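Local coordinates for protein lovastatin nonaketide synthase, polyketide synthase component (PDB 7CPX) that builds the nonaketide precursor of lovastatin from malonyl-CoA units as a homodimeric, iterative, multidomain polyketide synthase working with an enoylreductase partner, at residues L295-Y300 with A336-G341; C631-I636 with L673-A678; S1038-N1043 with S1066-E1071; S1285-P1290 with V1598-T1603; H1879-Q1884 with L1943-L1948. The protein carries 2 engineered substitutions. All coordinates share one frame; numbering follows the deposited sequence.

Contact 1: residues L295-Y300 with A336-G341; sequences LIKATY and ATAFFG
I296 meets A338 and F339 where helix 289-302 lies against the C-terminal turn of helix 327-339, and its side chain illustrates how one branched residue can touch two neighbours on the facing helix. CB begins the contact at 3.8 Å from CB of A338. A chi1 of -64° puts CG1 anti to the carbonyl carbon, which leaves CG2 anti to the backbone N. CG2 does the most: it stands 3.7 Å from A338 CB and 3.6 Å from F339 CZ, bridging the methyl and the ring. On the other branch, CD1 returns to the same methyl, with A338 CB at 4.1 Å.

One turn later on the same helix, Y300 meets the same ring at its CE1-CZ edge. The two side chains cross at about a right angle, with ring planes at 87°, and Y300 OH approaches F339 CE1 at the ring edge. That hydroxyl is hydrogen-bonded to S430, which ties the tyrosine tip to strand 428-435. K297 runs alongside with an extended chain whose CE lies 3.6 Å from T337 O, while its NZ forms a salt bridge with E293.

Within the thiolase-type ketosynthase fold the helix pair backs onto sheet strands. L295 and T299 touch strands 268-277 and 439-446, Y300 also reaches I444, and F339 packs on L356 and meets the ring of F317.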
# COMPACT_ATOMS: atom_id res chain seq x y z
N LEU A 295 2.25 2.48 -53.13
CA LEU A 295 2.56 3.82 -52.64
C LEU A 295 3.74 4.41 -53.40
O LEU A 295 3.70 5.57 -53.84
CB LEU A 295 2.87 3.76 -51.15
CG LEU A 295 3.57 4.98 -50.54
CD1 LEU A 295 2.76 6.24 -50.77
CD2 LEU A 295 3.81 4.77 -49.06
N ILE A 296 4.81 3.64 -53.55
CA ILE A 296 6.00 4.14 -54.23
C ILE A 296 5.67 4.47 -55.68
O ILE A 296 6.04 5.53 -56.20
CB ILE A 296 7.14 3.12 -54.13
CG1 ILE A 296 7.55 2.93 -52.67
CG2 ILE A 296 8.33 3.58 -54.95
CD1 ILE A 296 8.44 1.74 -52.42
N LYS A 297 4.97 3.56 -56.36
CA LYS A 297 4.64 3.79 -57.76
C LYS A 297 3.76 5.02 -57.92
O LYS A 297 4.00 5.85 -58.82
CB LYS A 297 3.94 2.56 -58.34
CG LYS A 297 4.85 1.35 -58.47
CD LYS A 297 4.11 0.16 -59.07
CE LYS A 297 5.05 -1.00 -59.34
NZ LYS A 297 4.34 -2.16 -59.96
N ALA A 298 2.75 5.18 -57.07
CA ALA A 298 1.87 6.33 -57.16
C ALA A 298 2.61 7.62 -56.86
O ALA A 298 2.37 8.65 -57.50
CB ALA A 298 0.68 6.16 -56.21
N THR A 299 3.51 7.59 -55.87
CA THR A 299 4.28 8.79 -55.54
C THR A 299 5.17 9.20 -56.71
O THR A 299 5.26 10.39 -57.04
CB THR A 299 5.12 8.54 -54.29
OG1 THR A 299 4.29 8.01 -53.25
CG2 THR A 299 5.75 9.83 -53.81
N TYR A 300 5.82 8.23 -57.35
CA TYR A 300 6.67 8.55 -58.49
C TYR A 300 5.83 9.05 -59.66
O TYR A 300 6.25 9.97 -60.38
CB TYR A 300 7.50 7.34 -58.89
CG TYR A 300 8.79 7.23 -58.11
CD1 TYR A 300 8.82 6.62 -56.87
CD2 TYR A 300 9.98 7.73 -58.62
CE1 TYR A 300 9.99 6.52 -56.15
CE2 TYR A 300 11.16 7.63 -57.91
CZ TYR A 300 11.15 7.02 -56.67
OH TYR A 300 12.32 6.92 -55.96
N ALA A 336 11.71 -3.68 -54.18
CA ALA A 336 12.16 -4.40 -55.37
C ALA A 336 11.09 -4.39 -56.46
O ALA A 336 11.39 -4.17 -57.63
CB ALA A 336 12.54 -5.83 -55.00
N THR A 337 9.83 -4.63 -56.08
CA THR A 337 8.76 -4.68 -57.06
C THR A 337 8.37 -3.31 -57.58
O THR A 337 7.78 -3.22 -58.66
CB THR A 337 7.53 -5.37 -56.46
OG1 THR A 337 7.14 -4.69 -55.26
CG2 THR A 337 7.84 -6.82 -56.13
N ALA A 338 8.68 -2.24 -56.84
CA ALA A 338 8.38 -0.90 -57.32
C ALA A 338 9.46 -0.41 -58.26
O ALA A 338 9.17 0.13 -59.33
CB ALA A 338 8.22 0.05 -56.14
N PHE A 339 10.73 -0.58 -57.88
CA PHE A 339 11.84 -0.15 -58.71
C PHE A 339 12.34 -1.23 -59.65
O PHE A 339 13.16 -0.93 -60.53
CB PHE A 339 13.00 0.32 -57.82
CG PHE A 339 12.63 1.44 -56.90
CD1 PHE A 339 12.48 2.72 -57.37
CD2 PHE A 339 12.44 1.20 -55.55
CE1 PHE A 339 12.14 3.75 -56.52
CE2 PHE A 339 12.10 2.22 -54.69
CZ PHE A 339 11.95 3.50 -55.18
N PHE A 340 11.89 -2.47 -59.49
CA PHE A 340 12.34 -3.57 -60.32
C PHE A 340 11.17 -4.55 -60.48
O PHE A 340 10.02 -4.21 -60.19
CB PHE A 340 13.58 -4.24 -59.72
CG PHE A 340 14.69 -3.27 -59.40
CD1 PHE A 340 15.61 -2.90 -60.36
CD2 PHE A 340 14.80 -2.72 -58.14
CE1 PHE A 340 16.62 -2.01 -60.07
CE2 PHE A 340 15.80 -1.82 -57.84
CZ PHE A 340 16.72 -1.47 -58.81
N GLY A 341 11.48 -5.76 -60.93
CA GLY A 341 10.44 -6.73 -61.20
C GLY A 341 9.52 -6.31 -62.33
O GLY A 341 8.32 -6.61 -62.29

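Contact 2: residues C631-I636 with L673-A678; sequences CCAVQI and LAIRIA
C632 turns SG anti to its backbone N (chi1 -176°), and this points the thiol at the helix that carries A674, I675 and A678. I675 answers with CG1 likewise anti to its own N (chi1 -176°), which turns that branch toward the opposing helix, where its CD1 comes to rest beside A633. The setting is the malonyl-CoA:ACP transacylase domain, and the motif is an antiparallel helix pair: the segments 631-636 and 673-678 run at 164° to each other with axes 9.2 Å apart at closest approach.

Small residues occupy much of the interface, consistent with this spacing. A633, A674 and A678 present single methyls, and C632 adds a short CH2-SH group. CB and SG of C632 both lie against CB of A678. The longer aliphatic chains lie against these small groups: CD1 of I675 is 3.8 Å from CB of A633, and I636 reaches across in the reverse direction.

Neighbouring helices cover the pair. L591 of helix 582-596 touches both A633 and I675, while I660 of helix 657-665 packs on C632. The GxSxG sequence around S656 runs into that last helix, consistent with the nucleophile elbow of acyltransferases; C632 lies near this turn without touching it. All six contacting residues are buried and the interface is purely one of packing. CD1 of I636 lies 3.8 Å from CB of A674 and 3.8 Å from CB of I675.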
# COMPACT_ATOMS: atom_id res chain seq x y z
N CYS A 631 35.00 67.54 -45.24
CA CYS A 631 33.85 67.24 -44.39
C CYS A 631 32.59 67.05 -45.21
O CYS A 631 31.77 66.17 -44.91
CB CYS A 631 33.66 68.36 -43.36
SG CYS A 631 32.30 68.07 -42.21
N CYS A 632 32.41 67.86 -46.26
CA CYS A 632 31.23 67.70 -47.10
C CYS A 632 31.20 66.32 -47.75
O CYS A 632 30.16 65.66 -47.77
CB CYS A 632 31.20 68.80 -48.17
SG CYS A 632 29.72 68.76 -49.20
N ALA A 633 32.34 65.87 -48.29
CA ALA A 633 32.41 64.55 -48.90
C ALA A 633 32.20 63.46 -47.86
O ALA A 633 31.54 62.45 -48.14
CB ALA A 633 33.75 64.37 -49.60
N VAL A 634 32.77 63.63 -46.66
CA VAL A 634 32.56 62.65 -45.60
C VAL A 634 31.07 62.49 -45.32
O VAL A 634 30.54 61.37 -45.29
CB VAL A 634 33.32 63.08 -44.33
CG1 VAL A 634 32.80 62.33 -43.12
CG2 VAL A 634 34.81 62.86 -44.51
N GLN A 635 30.37 63.61 -45.13
CA GLN A 635 28.96 63.54 -44.79
C GLN A 635 28.13 63.03 -45.96
O GLN A 635 27.16 62.29 -45.76
CB GLN A 635 28.48 64.92 -44.34
CG GLN A 635 29.16 65.38 -43.06
CD GLN A 635 28.80 66.80 -42.67
OE1 GLN A 635 27.87 67.03 -41.89
NE2 GLN A 635 29.53 67.77 -43.21
N ILE A 636 28.50 63.39 -47.19
CA ILE A 636 27.78 62.89 -48.36
C ILE A 636 27.92 61.38 -48.47
O ILE A 636 26.93 60.66 -48.69
CB ILE A 636 28.29 63.59 -49.64
CG1 ILE A 636 27.83 65.05 -49.66
CG2 ILE A 636 27.79 62.86 -50.88
CD1 ILE A 636 28.54 65.91 -50.68
N LEU A 673 26.08 68.50 -56.65
CA LEU A 673 25.98 69.92 -56.38
C LEU A 673 26.51 70.26 -54.99
O LEU A 673 27.18 71.27 -54.80
CB LEU A 673 24.53 70.39 -56.53
CG LEU A 673 23.96 70.40 -57.94
CD1 LEU A 673 22.49 70.80 -57.91
CD2 LEU A 673 24.75 71.34 -58.84
N ALA A 674 26.21 69.41 -54.00
CA ALA A 674 26.67 69.68 -52.64
C ALA A 674 28.19 69.69 -52.57
O ALA A 674 28.79 70.62 -52.03
CB ALA A 674 26.09 68.64 -51.68
N ILE A 675 28.83 68.65 -53.11
CA ILE A 675 30.29 68.58 -53.04
C ILE A 675 30.91 69.69 -53.87
O ILE A 675 31.94 70.27 -53.49
CB ILE A 675 30.78 67.19 -53.48
CG1 ILE A 675 32.30 67.07 -53.31
CG2 ILE A 675 30.40 66.92 -54.94
CD1 ILE A 675 32.78 67.29 -51.89
N ARG A 676 30.30 70.01 -55.01
CA ARG A 676 30.81 71.10 -55.85
C ARG A 676 30.75 72.43 -55.11
O ARG A 676 31.70 73.22 -55.16
CB ARG A 676 30.00 71.14 -57.14
CG ARG A 676 30.53 72.05 -58.22
CD ARG A 676 29.72 71.86 -59.50
NE ARG A 676 29.80 72.99 -60.41
CZ ARG A 676 29.11 73.09 -61.54
NH1 ARG A 676 28.28 72.13 -61.93
NH2 ARG A 676 29.25 74.17 -62.29
N ILE A 677 29.64 72.68 -54.41
CA ILE A 677 29.51 73.92 -53.65
C ILE A 677 30.50 73.94 -52.50
O ILE A 677 31.05 75.00 -52.16
CB ILE A 677 28.06 74.08 -53.15
CG1 ILE A 677 27.13 74.36 -54.33
CG2 ILE A 677 27.99 75.20 -52.12
CD1 ILE A 677 25.65 74.23 -54.00
N ALA A 678 30.73 72.80 -51.86
CA ALA A 678 31.71 72.75 -50.78
C ALA A 678 33.11 73.09 -51.30
O ALA A 678 33.84 73.88 -50.68
CB ALA A 678 31.70 71.37 -50.13

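Contact 3: residues S1038-N1043 with S1066-E1071; sequences SLVELN and SCLSKE
The carbonyl oxygen E1041 O is gripped twice from the opposing strand. C1067 N donates to E1041 O over 2.9 Å, lying in the carbonyl plane with an N-H...O angle of 153°, and S1066 CA adds a CA-H...O contact to the same E1041 O at 3.2 Å. The return bond, from E1041 N to C1067 O, is also 2.9 Å but more bent, at 142°. Together the two make E1041 and C1067 an antiparallel hydrogen-bonded pair, next to which L1042 and S1066 form a non-hydrogen-bonded one.

Side chains sort onto two faces. On one, CD2 of L1042 leans over CB of S1066 at 3.6 Å, and the serine hydroxyl is hydrogen-bonded to S1077. On the other, CB of E1041 and CB of C1067 stand 4.2 Å apart, and the glutamate chain extends to a carboxylate that forms a salt bridge with R941 of the second subunit. N1043 ND2 offers E1041 OE2 a further, weak hydrogen bond.

Regular pairing stops at L1068, whose backbone turns to helical angles. V1040 still touches the turning chain, its CG1 3.9 Å from CD2 of L1068.

The E1041-C1067 pairing lies at the open end of a long beta hairpin, strands 1040-1052 and 1057-1067, consistent with the N-terminal hotdog fold of polyketide synthase dehydratases.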
# COMPACT_ATOMS: atom_id res chain seq x y z
N SER A 1038 -2.62 -17.52 -16.92
CA SER A 1038 -3.53 -16.73 -16.11
C SER A 1038 -2.73 -15.88 -15.12
O SER A 1038 -1.81 -16.37 -14.46
CB SER A 1038 -4.50 -17.64 -15.36
OG SER A 1038 -3.81 -18.50 -14.47
N LEU A 1039 -3.09 -14.61 -15.02
CA LEU A 1039 -2.43 -13.68 -14.11
C LEU A 1039 -3.21 -13.61 -12.81
O LEU A 1039 -4.41 -13.30 -12.81
CB LEU A 1039 -2.32 -12.29 -14.74
CG LEU A 1039 -1.27 -12.11 -15.83
CD1 LEU A 1039 -1.46 -10.76 -16.52
CD2 LEU A 1039 0.14 -12.21 -15.26
N VAL A 1040 -2.54 -13.89 -11.71
CA VAL A 1040 -3.10 -13.76 -10.37
C VAL A 1040 -2.31 -12.67 -9.66
O VAL A 1040 -1.09 -12.77 -9.52
CB VAL A 1040 -3.04 -15.09 -9.59
CG1 VAL A 1040 -3.57 -14.91 -8.18
CG2 VAL A 1040 -3.82 -16.16 -10.32
N GLU A 1041 -3.01 -11.63 -9.22
CA GLU A 1041 -2.34 -10.52 -8.56
C GLU A 1041 -1.96 -10.90 -7.14
O GLU A 1041 -2.81 -11.36 -6.37
CB GLU A 1041 -3.24 -9.28 -8.56
CG GLU A 1041 -2.63 -8.08 -7.86
CD GLU A 1041 -3.45 -6.83 -8.03
OE1 GLU A 1041 -4.36 -6.82 -8.89
OE2 GLU A 1041 -3.20 -5.84 -7.30
N LEU A 1042 -0.69 -10.70 -6.80
CA LEU A 1042 -0.19 -10.89 -5.45
C LEU A 1042 0.39 -9.56 -4.97
O LEU A 1042 1.31 -9.02 -5.59
CB LEU A 1042 0.88 -11.98 -5.40
CG LEU A 1042 0.43 -13.39 -5.77
CD1 LEU A 1042 1.59 -14.36 -5.64
CD2 LEU A 1042 -0.73 -13.84 -4.90
N ASN A 1043 -0.15 -9.06 -3.87
CA ASN A 1043 0.31 -7.82 -3.26
C ASN A 1043 0.76 -8.14 -1.84
O ASN A 1043 -0.06 -8.41 -0.97
CB ASN A 1043 -0.80 -6.76 -3.26
CG ASN A 1043 -1.44 -6.60 -4.62
OD1 ASN A 1043 -2.66 -6.52 -4.73
ND2 ASN A 1043 -0.62 -6.56 -5.66
N SER A 1066 -4.26 -11.68 -2.43
CA SER A 1066 -4.31 -12.33 -3.73
C SER A 1066 -5.64 -12.04 -4.41
O SER A 1066 -6.68 -11.91 -3.76
CB SER A 1066 -4.12 -13.84 -3.61
OG SER A 1066 -5.06 -14.41 -2.72
N CYS A 1067 -5.58 -11.93 -5.73
CA CYS A 1067 -6.76 -11.79 -6.57
C CYS A 1067 -6.59 -12.69 -7.78
O CYS A 1067 -5.72 -12.44 -8.62
CB CYS A 1067 -6.97 -10.34 -7.01
SG CYS A 1067 -8.44 -10.12 -8.02
N LEU A 1068 -7.41 -13.74 -7.86
CA LEU A 1068 -7.24 -14.73 -8.92
C LEU A 1068 -7.49 -14.14 -10.30
O LEU A 1068 -6.74 -14.43 -11.24
CB LEU A 1068 -8.18 -15.91 -8.68
CG LEU A 1068 -8.12 -16.51 -7.27
CD1 LEU A 1068 -8.97 -17.77 -7.18
CD2 LEU A 1068 -6.69 -16.80 -6.86
N SER A 1069 -8.53 -13.32 -10.45
CA SER A 1069 -8.87 -12.74 -11.74
C SER A 1069 -9.29 -11.30 -11.55
O SER A 1069 -9.89 -10.94 -10.53
CB SER A 1069 -10.00 -13.53 -12.42
OG SER A 1069 -10.35 -12.95 -13.67
N LYS A 1070 -9.00 -10.47 -12.56
CA LYS A 1070 -9.27 -9.04 -12.45
C LYS A 1070 -10.74 -8.75 -12.19
O LYS A 1070 -11.08 -7.68 -11.69
CB LYS A 1070 -8.81 -8.32 -13.72
CG LYS A 1070 -9.44 -8.82 -15.02
CD LYS A 1070 -10.75 -8.11 -15.33
CE LYS A 1070 -11.21 -8.39 -16.75
NZ LYS A 1070 -11.43 -9.84 -17.00
N GLU A 1071 -11.63 -9.69 -12.53
CA GLU A 1071 -13.05 -9.51 -12.24
C GLU A 1071 -13.30 -9.42 -10.74
O GLU A 1071 -14.13 -8.62 -10.30
CB GLU A 1071 -13.86 -10.65 -12.85
CG GLU A 1071 -13.50 -12.03 -12.30
CD GLU A 1071 -14.24 -13.15 -13.01
OE1 GLU A 1071 -14.92 -12.87 -14.01
OE2 GLU A 1071 -14.13 -14.31 -12.55

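Contact 4: residues S1285-P1290 with V1598-T1603; sequences SLLDNP and VDSRTT
L1286 and R1601 sit side by side on two parallel strands, and the backbone of the arginine brackets that of the leucine. R1601 N donates to S1285 O at 2.8 Å, approaching from above the carbonyl plane, and R1601 O accepts from L1287 N, a bond that is doubtful because that oxygen is crowded in the model. One step on, T1603 N donates to L1287 O at 2.9 Å with an N-H...O angle of 170°, the straightest of these bonds.

The side chains follow the same register. L1286 has CG anti to its backbone N (chi1 -172°), and its CD1 lies over one face of the R1601 guanidinium, 3.5 Å from NH2. On the opposite face of the sheet, CB of L1287 is 4.1 Å from CG2 of T1602. D1288 meets T1603 last, through a weak hydrogen bond of 3.3 Å from T1603 OG1 to D1288 OD1.

The sheet has the topology of a Rossmann-like methyltransferase. Strand 1600-1602, the antiparallel strand 1614-1618 and strand 1542-1547 follow the order usual in this fold, and strand 1286-1287, arriving from more than 300 residues earlier, adds an extra edge strand.

A second shell surrounds these groups. F1583 makes a cation-pi contact with R1601, and W1293 NE1 hydrogen-bonds to D1288 OD1. Y1425 of helix 1420-1436 packs on L1287, T1602 and T1603. On the other side of strand 1600-1602 from strand 1286-1287, D1599 and S1600 both face S1616 in a classic beta bulge.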
# COMPACT_ATOMS: atom_id res chain seq x y z
N SER A 1285 -37.96 -69.62 11.55
CA SER A 1285 -39.25 -70.07 11.03
C SER A 1285 -40.42 -69.39 11.73
O SER A 1285 -41.53 -69.39 11.19
CB SER A 1285 -39.37 -71.59 11.17
OG SER A 1285 -38.39 -72.25 10.39
N LEU A 1286 -40.19 -68.81 12.91
CA LEU A 1286 -41.25 -68.12 13.65
C LEU A 1286 -40.62 -66.91 14.33
O LEU A 1286 -39.89 -67.05 15.32
CB LEU A 1286 -41.90 -69.05 14.67
CG LEU A 1286 -43.14 -68.48 15.37
CD1 LEU A 1286 -44.30 -68.37 14.40
CD2 LEU A 1286 -43.51 -69.33 16.58
N LEU A 1287 -40.90 -65.72 13.80
CA LEU A 1287 -40.43 -64.49 14.42
C LEU A 1287 -41.20 -64.27 15.72
O LEU A 1287 -42.36 -63.85 15.69
CB LEU A 1287 -40.62 -63.30 13.47
CG LEU A 1287 -39.85 -63.30 12.14
CD1 LEU A 1287 -38.39 -63.67 12.34
CD2 LEU A 1287 -40.50 -64.21 11.11
N ASP A 1288 -40.56 -64.56 16.85
CA ASP A 1288 -41.22 -64.59 18.14
C ASP A 1288 -40.42 -63.81 19.18
O ASP A 1288 -40.21 -64.27 20.30
CB ASP A 1288 -41.43 -66.03 18.60
CG ASP A 1288 -42.40 -66.13 19.77
OD1 ASP A 1288 -43.00 -65.11 20.14
OD2 ASP A 1288 -42.55 -67.25 20.31
N ASN A 1289 -39.97 -62.61 18.81
CA ASN A 1289 -39.26 -61.77 19.76
C ASN A 1289 -40.22 -61.30 20.85
O ASN A 1289 -41.26 -60.71 20.54
CB ASN A 1289 -38.64 -60.57 19.05
CG ASN A 1289 -37.77 -59.73 19.96
OD1 ASN A 1289 -37.94 -59.73 21.18
ND2 ASN A 1289 -36.83 -59.00 19.37
N PRO A 1290 -39.91 -61.53 22.13
CA PRO A 1290 -40.81 -61.03 23.19
C PRO A 1290 -41.00 -59.52 23.16
O PRO A 1290 -42.09 -59.04 23.48
CB PRO A 1290 -40.12 -61.48 24.48
CG PRO A 1290 -39.29 -62.65 24.08
CD PRO A 1290 -38.82 -62.35 22.69
N VAL A 1598 -44.52 -71.37 2.81
CA VAL A 1598 -44.31 -70.49 3.96
C VAL A 1598 -43.13 -71.00 4.77
O VAL A 1598 -43.27 -71.89 5.61
CB VAL A 1598 -45.57 -70.39 4.83
CG1 VAL A 1598 -45.27 -69.63 6.10
CG2 VAL A 1598 -46.69 -69.71 4.06
N ASP A 1599 -41.94 -70.44 4.51
CA ASP A 1599 -40.75 -70.85 5.23
C ASP A 1599 -40.69 -70.28 6.64
O ASP A 1599 -40.21 -70.95 7.56
CB ASP A 1599 -39.50 -70.43 4.45
CG ASP A 1599 -39.46 -71.03 3.06
OD1 ASP A 1599 -39.94 -72.17 2.89
OD2 ASP A 1599 -38.96 -70.36 2.13
N SER A 1600 -41.18 -69.05 6.83
CA SER A 1600 -41.16 -68.41 8.13
C SER A 1600 -42.48 -67.69 8.36
O SER A 1600 -43.20 -67.35 7.41
CB SER A 1600 -40.00 -67.41 8.26
OG SER A 1600 -39.92 -66.89 9.57
N ARG A 1601 -42.80 -67.47 9.63
CA ARG A 1601 -44.02 -66.79 10.02
C ARG A 1601 -43.73 -65.91 11.24
O ARG A 1601 -42.66 -65.99 11.85
CB ARG A 1601 -45.14 -67.78 10.35
CG ARG A 1601 -45.45 -68.77 9.24
CD ARG A 1601 -46.65 -69.63 9.58
NE ARG A 1601 -46.48 -70.36 10.83
CZ ARG A 1601 -46.86 -69.91 12.02
NH1 ARG A 1601 -47.45 -68.74 12.17
NH2 ARG A 1601 -46.65 -70.67 13.10
N THR A 1602 -44.70 -65.07 11.58
CA THR A 1602 -44.63 -64.28 12.79
C THR A 1602 -45.52 -64.89 13.86
O THR A 1602 -46.60 -65.43 13.57
CB THR A 1602 -45.06 -62.84 12.53
OG1 THR A 1602 -46.37 -62.82 11.93
CG2 THR A 1602 -44.08 -62.15 11.60
N THR A 1603 -45.07 -64.81 15.11
CA THR A 1603 -45.84 -65.36 16.22
C THR A 1603 -47.23 -64.72 16.24
O THR A 1603 -47.36 -63.50 16.39
CB THR A 1603 -45.11 -65.12 17.54
OG1 THR A 1603 -45.86 -65.70 18.61
CG2 THR A 1603 -44.93 -63.63 17.81

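Contact 5: residues H1879-Q1884 with L1943-L1948; sequences HALRVQ and LAAAVL. Engineered in segment 1879-1884: Q1884 (natural residue Gly).
L1948 carries the largest share of this contact, lying against the backbone and side chain of R1882. A chi1 of -178° places its CG anti to the backbone N, and from there CD2 reaches 3.4 Å from CG of R1882 while CD1 stays 4.0 Å from CD of R1882. The two side chains cross at about a right angle: the arginine, extended from CG to NE, passes over the isobutyl group with its aliphatic carbons. CD2 of L1948 also lies against the backbone N of V1883 and of Q1884, the latter an engineered residue.

L1881 holds the other end. Its CB points at the helix, and CD2 lies against two successive alanines, 4.0 Å from CB of A1944 and 3.7 Å from CB of A1945. The small alanines are consistent with the close approach of L1881 CD2 to the helix backbone.

Helix 1935-1953 thus packs on strand 1869-1883, the segment axes 7.6 Å apart and inclined at 35°. The curled sheet, followed by a five-stranded parallel sheet of order 3-2-1-4-5, is consistent with a medium-chain reductase fold, probably the inactive enoylreductase region known from this synthase.

Around the pair, F2065 of strand 2065-2066 packs on both L1881 and A1945. Backbone bonds join L1881 to F1889 and R1882 to L2064. F1888 covers R1882 from strand 1887-1898, and G2055 of the second subunit packs on the same arginine.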
# COMPACT_ATOMS: atom_id res chain seq x y z
N HIS A 1879 -15.66 -24.25 33.31
CA HIS A 1879 -14.24 -23.93 33.33
C HIS A 1879 -13.56 -24.60 34.51
O HIS A 1879 -14.11 -24.64 35.62
CB HIS A 1879 -14.04 -22.41 33.40
CG HIS A 1879 -15.05 -21.63 32.62
ND1 HIS A 1879 -14.98 -21.48 31.25
CD2 HIS A 1879 -16.16 -20.97 33.02
CE1 HIS A 1879 -16.00 -20.75 30.84
NE2 HIS A 1879 -16.73 -20.43 31.89
N ALA A 1880 -12.36 -25.12 34.28
CA ALA A 1880 -11.58 -25.74 35.34
C ALA A 1880 -10.92 -24.65 36.18
O ALA A 1880 -10.37 -23.69 35.65
CB ALA A 1880 -10.52 -26.67 34.76
N LEU A 1881 -10.98 -24.82 37.50
CA LEU A 1881 -10.42 -23.85 38.43
C LEU A 1881 -9.14 -24.38 39.04
O LEU A 1881 -9.07 -25.53 39.48
CB LEU A 1881 -11.43 -23.52 39.54
CG LEU A 1881 -12.53 -22.55 39.14
CD1 LEU A 1881 -13.46 -23.16 38.11
CD2 LEU A 1881 -13.31 -22.12 40.37
N ARG A 1882 -8.12 -23.53 39.07
CA ARG A 1882 -6.86 -23.88 39.71
C ARG A 1882 -7.08 -24.08 41.21
O ARG A 1882 -7.83 -23.33 41.84
CB ARG A 1882 -5.82 -22.80 39.46
CG ARG A 1882 -4.42 -23.15 39.93
CD ARG A 1882 -3.47 -21.98 39.75
NE ARG A 1882 -2.10 -22.31 40.13
CZ ARG A 1882 -1.10 -21.44 40.15
NH1 ARG A 1882 -1.28 -20.17 39.82
NH2 ARG A 1882 0.11 -21.85 40.51
N VAL A 1883 -6.43 -25.09 41.76
CA VAL A 1883 -6.63 -25.50 43.15
C VAL A 1883 -5.27 -25.59 43.83
O VAL A 1883 -4.52 -26.55 43.60
CB VAL A 1883 -7.39 -26.83 43.25
CG1 VAL A 1883 -7.32 -27.38 44.66
CG2 VAL A 1883 -8.83 -26.64 42.82
N GLN A 1884 -4.96 -24.59 44.65
CA GLN A 1884 -3.75 -24.57 45.48
C GLN A 1884 -2.55 -25.15 44.74
O GLN A 1884 -1.79 -25.97 45.26
CB GLN A 1884 -3.97 -25.30 46.80
CG GLN A 1884 -4.41 -26.75 46.66
CD GLN A 1884 -3.95 -27.61 47.83
OE1 GLN A 1884 -4.77 -28.15 48.57
NE2 GLN A 1884 -2.64 -27.74 47.99
N LEU A 1943 -15.82 -20.31 45.57
CA LEU A 1943 -14.92 -20.40 46.71
C LEU A 1943 -13.64 -21.14 46.37
O LEU A 1943 -12.60 -20.85 46.95
CB LEU A 1943 -15.61 -21.08 47.89
CG LEU A 1943 -16.45 -20.17 48.80
CD1 LEU A 1943 -15.62 -19.01 49.33
CD2 LEU A 1943 -17.68 -19.66 48.07
N ALA A 1944 -13.69 -22.09 45.43
CA ALA A 1944 -12.45 -22.69 44.95
C ALA A 1944 -11.56 -21.62 44.33
O ALA A 1944 -10.36 -21.54 44.63
CB ALA A 1944 -12.76 -23.79 43.94
N ALA A 1945 -12.14 -20.77 43.48
CA ALA A 1945 -11.36 -19.69 42.88
C ALA A 1945 -10.83 -18.74 43.94
O ALA A 1945 -9.66 -18.33 43.90
CB ALA A 1945 -12.21 -18.94 41.86
N ALA A 1946 -11.68 -18.37 44.91
CA ALA A 1946 -11.26 -17.42 45.93
C ALA A 1946 -10.15 -17.99 46.80
O ALA A 1946 -9.18 -17.30 47.12
CB ALA A 1946 -12.46 -17.02 46.79
N VAL A 1947 -10.27 -19.26 47.20
CA VAL A 1947 -9.25 -19.88 48.03
C VAL A 1947 -7.96 -20.03 47.25
O VAL A 1947 -6.87 -19.87 47.81
CB VAL A 1947 -9.75 -21.24 48.57
CG1 VAL A 1947 -8.63 -21.97 49.28
CG2 VAL A 1947 -10.93 -21.03 49.51
N LEU A 1948 -8.05 -20.32 45.95
CA LEU A 1948 -6.85 -20.35 45.12
C LEU A 1948 -6.17 -18.99 45.14
O LEU A 1948 -4.95 -18.89 45.32
CB LEU A 1948 -7.23 -20.75 43.70
CG LEU A 1948 -6.13 -20.90 42.63
CD1 LEU A 1948 -5.48 -19.57 42.27
CD2 LEU A 1948 -5.08 -21.91 43.06

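How the contacts relate
The five contacts follow one another along the chain, and none touches another. They sample separate parts of an extended molecule: the centres of contact 2 and contact 4 are 165 Å apart, on opposite sides of the chain's centre. Contact 3 lies near that centre, 51 Å from contact 1 and 53 Å from contact 5, centre to centre. The side chain of I296 in contact 1 is about 10 Å from that of H320, predicted catalytic in the ketosynthase, and that of L1042 in contact 3 about 11 Å from that of H985, likewise in the dehydratase. None of the five lies in the ketoreductase domain that holds NADP. Contacts 3 and 5 meet the second subunit.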